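Local structure of nucleoside-diphosphate-sugar pyrophosphorylase (Vibrio cholerae, 4EVW) at residues F33-N38 and D115-N120; R188-R193 and I205-N210; E135-Q138 and N143-F146. The protein probably transfers a nucleotidyl group from a nucleoside triphosphate to a sugar phosphate, releasing pyrophosphate. The protein carries 1 engineered substitution. One frame throughout, in Å; residues are numbered along the deposited sequence. Where two conformers were deposited one is given.

Contact 1 (F33-N38 and D115-N120); sequences FEHSVN and DTFRPN
Phe117 lays its ring against the helical turn at His35 and Ser36. Its CB stands 4.2 Å from His35 O, and CG stays beside that same carbonyl oxygen. Further out, CD1 reaches the helix backbone, 3.6 Å from Ser36 N. CE1 and CZ then come under the CB of His35, a CH-pi contact in which His35 CB sits 3.7 Å from the ring centroid and 15° off the ring normal. With CG anti to its own carbonyl carbon (chi1 -44°), Phe117 swings the ring off the strand and over to the helix. The His35 imidazole meets it obliquely, planes at 32°, while its NE2 hydrogen-bonds to Ala27 O. Phe241, from the C-terminal helix 235-243, packs against both rings.

The parallel strands flanked by helices are consistent with an alpha/beta nucleotidyltransferase fold, and the contact joins helix 32-37 to strand 116-117, the short strand that pairs antiparallel with 230-231 outside the main mixed sheet. Ser36 supplies the polar link: its OG, anti to the backbone N, donates to Thr116 O at 3.0 Å, nearly in line with the C=O bond. Farther along, a water bridges the two backbones, donating to Asn38 O at 2.7 Å and accepting from Asn120 N at 2.9 Å. Ser39 OG hydrogen-bonds to both Ser36 O and Arg118 N, a further link between the two segments.

Contact 2 (R188-R193 and I205-N210); sequences REYVAR and IAPLYN
The last turn of helix 180-191 passes the beginning of helix 208-214 with Tyr190 and Leu208 nearest, their CA atoms 6.6 Å apart. In 205-210 the backbone torsions of residues 205-207 are already helical, and Leu208 N hydrogen-bonds to Ile205 O three residues back.

Tyr190 carries its whole side of the contact. Its CG lies anti to the backbone N (chi1 -168°), which sends the ring out from the helix across Pro207 and Leu208. The base of the side chain takes Leu208: methyl CD2 comes to 3.5 Å from Tyr190 CB and 3.6 Å from Tyr190 CG, the two side chains crossing at about a right angle. The far end takes Pro207, whose CB lies 3.7 Å from Tyr190 CE2 and equally near the phenol oxygen, OH. Both partners meet the ring obliquely. The contact is thus wholly apolar packing, one aromatic spanning two consecutive residues. Leu203, from the connecting loop, adds to the packing on Tyr190, while Leu208 also touches Tyr183, earlier on helix 180-191, and Ala88 of helix 87-100. A bound magnesium ion is about 7 Å from the Tyr190 side chain, too far for direct coordination.

This is an apolar helix-helix contact in which the end of helix 180-191 packs on the start of helix 208-214 after a connection without regular structure, consistent with the helical layer of an alpha/beta fold.

Contact 3 (E135-Q138 and N143-F146); sequences EVFQ and NWSF
Phe137 drives the end of its ring into the face of the Trp144 indole. Its CZ stands 3.5 Å above the indole plane, displaced toward the rim of the ring system. The nearest indole atom is Trp144 CH2, 3.5 Å from Phe137 CZ. On the flank, Phe137 CE1 follows at 3.9 Å from Trp144 CZ3. The two planes stand at 82° and the centroids of the Phe137 ring and the six-membered indole ring are 4.9 Å apart, a clear T-shaped pair with Phe137 as the edge and Trp144 as the face.

Phe137 sits on strand 132-138 of the main mixed sheet, where its backbone pairs with Cys170, and Trp144 lies in the loop leading to strand 146-149, so the pair ties that connection back onto the strand it has just left. Phe137 CG is wedged between the backbone N and the carbonyl carbon (chi1 72°), a crowded position that carries the ring across to the loop. Phe231 meets both rings at about 50°, and both side chains also touch Cys170 of strand 169-172. The indole N-H of Trp144 is spent locally: NE1 hydrogen-bonds to Gly140 O within the same connection.

All three contacts involve buried aromatic side chains and none is a true surface contact; contacts 1 and 2 are buried, contact 3 only partly, since Trp144 keeps some exposure. They share no helix or strand. Contacts 1 and 2 lie on opposite sides of the chain's centre, with centres 27 Å apart. Contact 1 alone mixes polar and aromatic chemistry, a helix hydroxyl bonded to a strand carbonyl; contact 2 joins helix to helix by aliphatic-aromatic packing, and contact 3 joins strand to loop by aromatic rings. Contact 3 touches both others: Glu135 OE2 forms a salt bridge to Arg118 NH2 of contact 1 (2.7 Å), and Ser145 CB packs on Ala206 CB of contact 2 (3.6 Å).

Contact 1 (F33-N38 and D115-N120)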
# COMPACT_ATOMS: atom_id res chain seq x y z
N PHE A 33 -13.04 -1.53 -4.79
CA PHE A 33 -12.30 -2.55 -4.05
C PHE A 33 -11.87 -3.64 -5.02
O PHE A 33 -10.72 -4.07 -5.04
CB PHE A 33 -13.17 -3.17 -2.95
CG PHE A 33 -12.54 -4.37 -2.29
CD1 PHE A 33 -11.58 -4.22 -1.30
CD2 PHE A 33 -12.93 -5.66 -2.66
CE1 PHE A 33 -11.01 -5.34 -0.69
CE2 PHE A 33 -12.36 -6.78 -2.05
CZ PHE A 33 -11.40 -6.62 -1.06
N GLU A 34 -12.82 -4.10 -5.84
CA GLU A 34 -12.56 -5.15 -6.81
C GLU A 34 -11.58 -4.70 -7.90
O GLU A 34 -10.70 -5.47 -8.30
CB GLU A 34 -13.87 -5.61 -7.45
CG GLU A 34 -14.78 -6.37 -6.48
CD GLU A 34 -16.21 -6.45 -6.99
OE1 GLU A 34 -16.97 -5.49 -6.76
OE2 GLU A 34 -16.55 -7.47 -7.62
N HIS A 35 -11.74 -3.47 -8.38
CA HIS A 35 -10.83 -2.95 -9.40
C HIS A 35 -9.40 -2.97 -8.88
O HIS A 35 -8.47 -3.32 -9.61
CB HIS A 35 -11.18 -1.50 -9.75
CG HIS A 35 -12.34 -1.37 -10.69
ND1 HIS A 35 -12.30 -1.82 -11.99
CD2 HIS A 35 -13.56 -0.79 -10.52
CE1 HIS A 35 -13.45 -1.53 -12.59
NE2 HIS A 35 -14.22 -0.91 -11.72
N SER A 36 -9.23 -2.59 -7.62
CA SER A 36 -7.89 -2.56 -7.04
C SER A 36 -7.32 -3.94 -6.75
O SER A 36 -6.19 -4.24 -7.13
CB SER A 36 -7.88 -1.73 -5.76
OG SER A 36 -6.61 -1.80 -5.13
N VAL A 37 -8.09 -4.80 -6.08
CA VAL A 37 -7.61 -6.13 -5.75
C VAL A 37 -7.39 -6.99 -6.99
O VAL A 37 -6.51 -7.84 -7.01
CB VAL A 37 -8.56 -6.84 -4.76
CG1 VAL A 37 -8.05 -8.24 -4.44
CG2 VAL A 37 -8.66 -6.02 -3.49
N ASN A 38 -8.18 -6.76 -8.04
CA ASN A 38 -8.02 -7.53 -9.27
C ASN A 38 -6.66 -7.30 -9.91
O ASN A 38 -6.25 -8.06 -10.80
CB ASN A 38 -9.14 -7.23 -10.26
CG ASN A 38 -10.28 -8.21 -10.14
OD1 ASN A 38 -10.06 -9.37 -9.78
ND2 ASN A 38 -11.49 -7.77 -10.45
N ASP A 115 -6.80 2.60 -3.39
CA ASP A 115 -7.01 3.77 -4.25
C ASP A 115 -6.28 3.65 -5.58
O ASP A 115 -6.36 4.54 -6.42
CB ASP A 115 -6.47 5.05 -3.60
CG ASP A 115 -7.04 5.31 -2.23
OD1 ASP A 115 -8.27 5.16 -2.05
OD2 ASP A 115 -6.25 5.68 -1.33
N THR A 116 -5.56 2.55 -5.75
CA THR A 116 -4.76 2.37 -6.95
C THR A 116 -5.07 1.09 -7.71
O THR A 116 -5.36 0.06 -7.10
CB THR A 116 -3.26 2.34 -6.56
OG1 THR A 116 -2.98 3.46 -5.70
CG2 THR A 116 -2.37 2.41 -7.78
N PHE A 117 -5.02 1.15 -9.04
CA PHE A 117 -5.22 -0.04 -9.85
C PHE A 117 -3.96 -0.26 -10.67
O PHE A 117 -3.43 0.66 -11.30
CB PHE A 117 -6.39 0.09 -10.84
CG PHE A 117 -7.62 0.69 -10.25
CD1 PHE A 117 -7.94 0.50 -8.91
CD2 PHE A 117 -8.46 1.46 -11.05
CE1 PHE A 117 -9.08 1.09 -8.37
CE2 PHE A 117 -9.60 2.05 -10.52
CZ PHE A 117 -9.91 1.86 -9.17
N ARG A 118 -3.49 -1.50 -10.64
CA ARG A 118 -2.28 -1.89 -11.37
C ARG A 118 -2.67 -3.12 -12.17
O ARG A 118 -2.37 -4.25 -11.77
CB ARG A 118 -1.17 -2.22 -10.38
CG ARG A 118 -0.51 -0.98 -9.80
CD ARG A 118 0.53 -0.42 -10.77
NE ARG A 118 1.67 -1.32 -10.89
CZ ARG A 118 1.88 -2.14 -11.91
NH1 ARG A 118 1.03 -2.18 -12.94
NH2 ARG A 118 2.94 -2.95 -11.91
N PRO A 119 -3.34 -2.93 -13.31
CA PRO A 119 -3.76 -4.08 -14.12
C PRO A 119 -2.65 -5.07 -14.46
O PRO A 119 -1.53 -4.67 -14.80
CB PRO A 119 -4.33 -3.44 -15.39
CG PRO A 119 -4.68 -2.04 -14.98
CD PRO A 119 -3.58 -1.66 -14.03
N ASN A 120 -2.97 -6.36 -14.38
CA ASN A 120 -2.03 -7.42 -14.73
C ASN A 120 -0.70 -7.36 -13.99
O ASN A 120 0.36 -7.61 -14.58
CB ASN A 120 -1.78 -7.39 -16.25
CG ASN A 120 -3.07 -7.32 -17.06
OD1 ASN A 120 -4.03 -8.04 -16.77
ND2 ASN A 120 -3.10 -6.46 -18.07
O HOH W 1 -5.40 -7.56 -13.31

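Contact 2 (R188-R193 and I205-N210)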
# COMPACT_ATOMS: atom_id res chain seq x y z
N ARG A 188 9.26 0.18 14.14
CA ARG A 188 9.62 0.40 15.54
C ARG A 188 10.63 1.51 15.64
O ARG A 188 10.49 2.36 16.43
CB ARG A 188 10.22 -0.85 16.16
CG ARG A 188 9.19 -1.87 16.50
CD ARG A 188 9.80 -2.89 17.42
NE ARG A 188 10.61 -3.86 16.69
CZ ARG A 188 10.11 -4.94 16.11
NH1 ARG A 188 8.82 -5.21 16.18
NH2 ARG A 188 10.92 -5.77 15.46
N GLU A 189 11.64 1.50 14.81
CA GLU A 189 12.65 2.54 14.82
C GLU A 189 12.03 3.89 14.47
O GLU A 189 12.28 4.90 15.12
CB GLU A 189 13.75 2.20 13.82
CG GLU A 189 14.61 1.02 14.25
CD GLU A 189 15.55 1.37 15.39
OE1 GLU A 189 15.72 2.58 15.68
OE2 GLU A 189 16.12 0.44 15.99
N TYR A 190 11.19 3.90 13.44
CA TYR A 190 10.55 5.12 12.99
C TYR A 190 9.70 5.79 14.07
O TYR A 190 9.80 7.01 14.26
CB TYR A 190 9.69 4.85 11.76
CG TYR A 190 9.22 6.10 11.06
CD1 TYR A 190 7.91 6.54 11.18
CD2 TYR A 190 10.10 6.85 10.28
CE1 TYR A 190 7.47 7.70 10.53
CE2 TYR A 190 9.68 8.01 9.63
CZ TYR A 190 8.37 8.42 9.76
OH TYR A 190 7.95 9.57 9.12
N VAL A 191 8.89 5.03 14.80
CA VAL A 191 8.06 5.68 15.82
C VAL A 191 8.86 6.02 17.08
O VAL A 191 8.35 6.73 17.95
CB VAL A 191 6.80 4.83 16.18
CG1 VAL A 191 5.98 4.58 14.92
CG2 VAL A 191 7.19 3.53 16.85
N ALA A 192 10.10 5.55 17.16
CA ALA A 192 10.95 5.84 18.32
C ALA A 192 11.94 6.98 18.06
O ALA A 192 12.76 7.29 18.92
CB ALA A 192 11.71 4.57 18.75
N ARG A 193 11.88 7.59 16.88
CA ARG A 193 12.78 8.71 16.54
C ARG A 193 12.69 9.82 17.58
O ARG A 193 11.62 10.08 18.13
CB ARG A 193 12.39 9.34 15.20
CG ARG A 193 12.78 8.58 13.95
CD ARG A 193 11.64 8.63 12.93
NE ARG A 193 11.53 9.88 12.19
CZ ARG A 193 10.38 10.53 11.99
NH1 ARG A 193 9.24 10.08 12.48
NH2 ARG A 193 10.38 11.64 11.26
N ILE A 205 4.17 4.84 4.85
CA ILE A 205 5.06 3.71 4.57
C ILE A 205 6.41 4.07 3.94
O ILE A 205 7.44 3.57 4.37
CB ILE A 205 4.38 2.69 3.62
CG1 ILE A 205 3.04 2.22 4.20
CG2 ILE A 205 5.34 1.50 3.38
CD1 ILE A 205 3.14 1.07 5.16
N ALA A 206 6.40 4.93 2.92
CA ALA A 206 7.64 5.28 2.23
C ALA A 206 8.82 5.66 3.13
O ALA A 206 9.94 5.19 2.92
CB ALA A 206 7.37 6.40 1.20
N PRO A 207 8.59 6.51 4.15
CA PRO A 207 9.68 6.90 5.05
C PRO A 207 10.36 5.72 5.75
O PRO A 207 11.53 5.80 6.13
CB PRO A 207 8.99 7.82 6.05
CG PRO A 207 7.92 8.46 5.24
CD PRO A 207 7.38 7.30 4.42
N LEU A 208 9.63 4.62 5.93
CA LEU A 208 10.18 3.46 6.61
C LEU A 208 11.41 2.90 5.92
O LEU A 208 12.29 2.35 6.57
CB LEU A 208 9.12 2.34 6.75
CG LEU A 208 7.90 2.71 7.58
CD1 LEU A 208 7.04 1.47 7.84
CD2 LEU A 208 8.35 3.32 8.89
N TYR A 209 11.49 3.06 4.60
CA TYR A 209 12.65 2.54 3.89
C TYR A 209 13.96 3.21 4.31
O TYR A 209 15.02 2.60 4.22
CB TYR A 209 12.43 2.66 2.38
CG TYR A 209 11.47 1.63 1.84
CD1 TYR A 209 11.90 0.32 1.57
CD2 TYR A 209 10.14 1.95 1.59
CE1 TYR A 209 11.02 -0.63 1.06
CE2 TYR A 209 9.25 1.00 1.08
CZ TYR A 209 9.70 -0.28 0.82
OH TYR A 209 8.83 -1.19 0.28
N ASN A 210 13.89 4.44 4.79
CA ASN A 210 15.11 5.12 5.22
C ASN A 210 15.75 4.39 6.39
O ASN A 210 16.97 4.35 6.51
CB ASN A 210 14.83 6.58 5.59
CG ASN A 210 14.48 7.41 4.37
OD1 ASN A 210 15.15 7.32 3.35
ND2 ASN A 210 13.43 8.22 4.48

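Contact 3 (E135-Q138 and N143-F146)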
# COMPACT_ATOMS: atom_id res chain seq x y z
N GLU A 135 7.73 0.43 -6.01
CA GLU A 135 7.33 0.53 -7.40
C GLU A 135 7.17 2.03 -7.65
O GLU A 135 6.55 2.73 -6.85
CB GLU A 135 6.01 -0.18 -7.61
CG GLU A 135 5.55 -0.23 -9.05
CD GLU A 135 4.23 -0.94 -9.17
OE1 GLU A 135 3.20 -0.37 -8.74
OE2 GLU A 135 4.22 -2.09 -9.67
N VAL A 136 7.73 2.52 -8.74
CA VAL A 136 7.65 3.94 -9.04
C VAL A 136 7.28 4.24 -10.49
O VAL A 136 7.36 3.37 -11.36
CB VAL A 136 9.01 4.64 -8.73
CG1 VAL A 136 9.33 4.54 -7.25
CG2 VAL A 136 10.13 4.01 -9.57
N PHE A 137 6.85 5.48 -10.73
CA PHE A 137 6.53 5.92 -12.08
C PHE A 137 7.07 7.34 -12.21
O PHE A 137 7.38 8.00 -11.22
CB PHE A 137 5.02 5.89 -12.36
CG PHE A 137 4.24 6.96 -11.66
CD1 PHE A 137 3.96 6.86 -10.30
CD2 PHE A 137 3.77 8.07 -12.35
CE1 PHE A 137 3.24 7.84 -9.64
CE2 PHE A 137 3.04 9.06 -11.71
CZ PHE A 137 2.78 8.95 -10.35
N GLN A 138 7.21 7.80 -13.45
CA GLN A 138 7.72 9.14 -13.72
C GLN A 138 6.54 10.08 -13.52
O GLN A 138 5.73 10.27 -14.43
CB GLN A 138 8.23 9.20 -15.17
CG GLN A 138 9.32 10.22 -15.41
CD GLN A 138 10.68 9.73 -14.96
OE1 GLN A 138 11.27 8.84 -15.57
NE2 GLN A 138 11.20 10.32 -13.88
N ASN A 143 3.10 16.24 -4.88
CA ASN A 143 2.29 15.51 -3.91
C ASN A 143 2.36 13.99 -4.02
O ASN A 143 1.35 13.32 -4.21
CB ASN A 143 0.84 15.98 -4.00
CG ASN A 143 0.00 15.46 -2.86
OD1 ASN A 143 0.53 15.05 -1.83
ND2 ASN A 143 -1.31 15.48 -3.04
N TRP A 144 3.57 13.46 -3.89
CA TRP A 144 3.80 12.03 -3.95
C TRP A 144 4.89 11.69 -2.96
O TRP A 144 5.49 12.57 -2.36
CB TRP A 144 4.31 11.61 -5.34
CG TRP A 144 3.51 12.08 -6.50
CD1 TRP A 144 3.72 13.20 -7.25
CD2 TRP A 144 2.39 11.41 -7.08
NE1 TRP A 144 2.79 13.28 -8.26
CE2 TRP A 144 1.96 12.19 -8.18
CE3 TRP A 144 1.70 10.23 -6.78
CZ2 TRP A 144 0.88 11.83 -8.98
CZ3 TRP A 144 0.62 9.87 -7.57
CH2 TRP A 144 0.22 10.66 -8.66
N SER A 145 5.13 10.40 -2.77
CA SER A 145 6.23 9.97 -1.94
C SER A 145 7.26 9.68 -3.02
O SER A 145 6.93 9.13 -4.07
CB SER A 145 5.90 8.70 -1.14
OG SER A 145 4.80 8.00 -1.68
N PHE A 146 8.50 10.09 -2.78
CA PHE A 146 9.57 9.94 -3.76
C PHE A 146 10.66 8.98 -3.34
O PHE A 146 10.92 8.79 -2.16
CB PHE A 146 10.22 11.30 -4.01
CG PHE A 146 9.28 12.34 -4.54
CD1 PHE A 146 8.47 13.09 -3.68
CD2 PHE A 146 9.18 12.55 -5.91
CE1 PHE A 146 7.59 14.04 -4.19
CE2 PHE A 146 8.31 13.50 -6.42
CZ PHE A 146 7.51 14.25 -5.57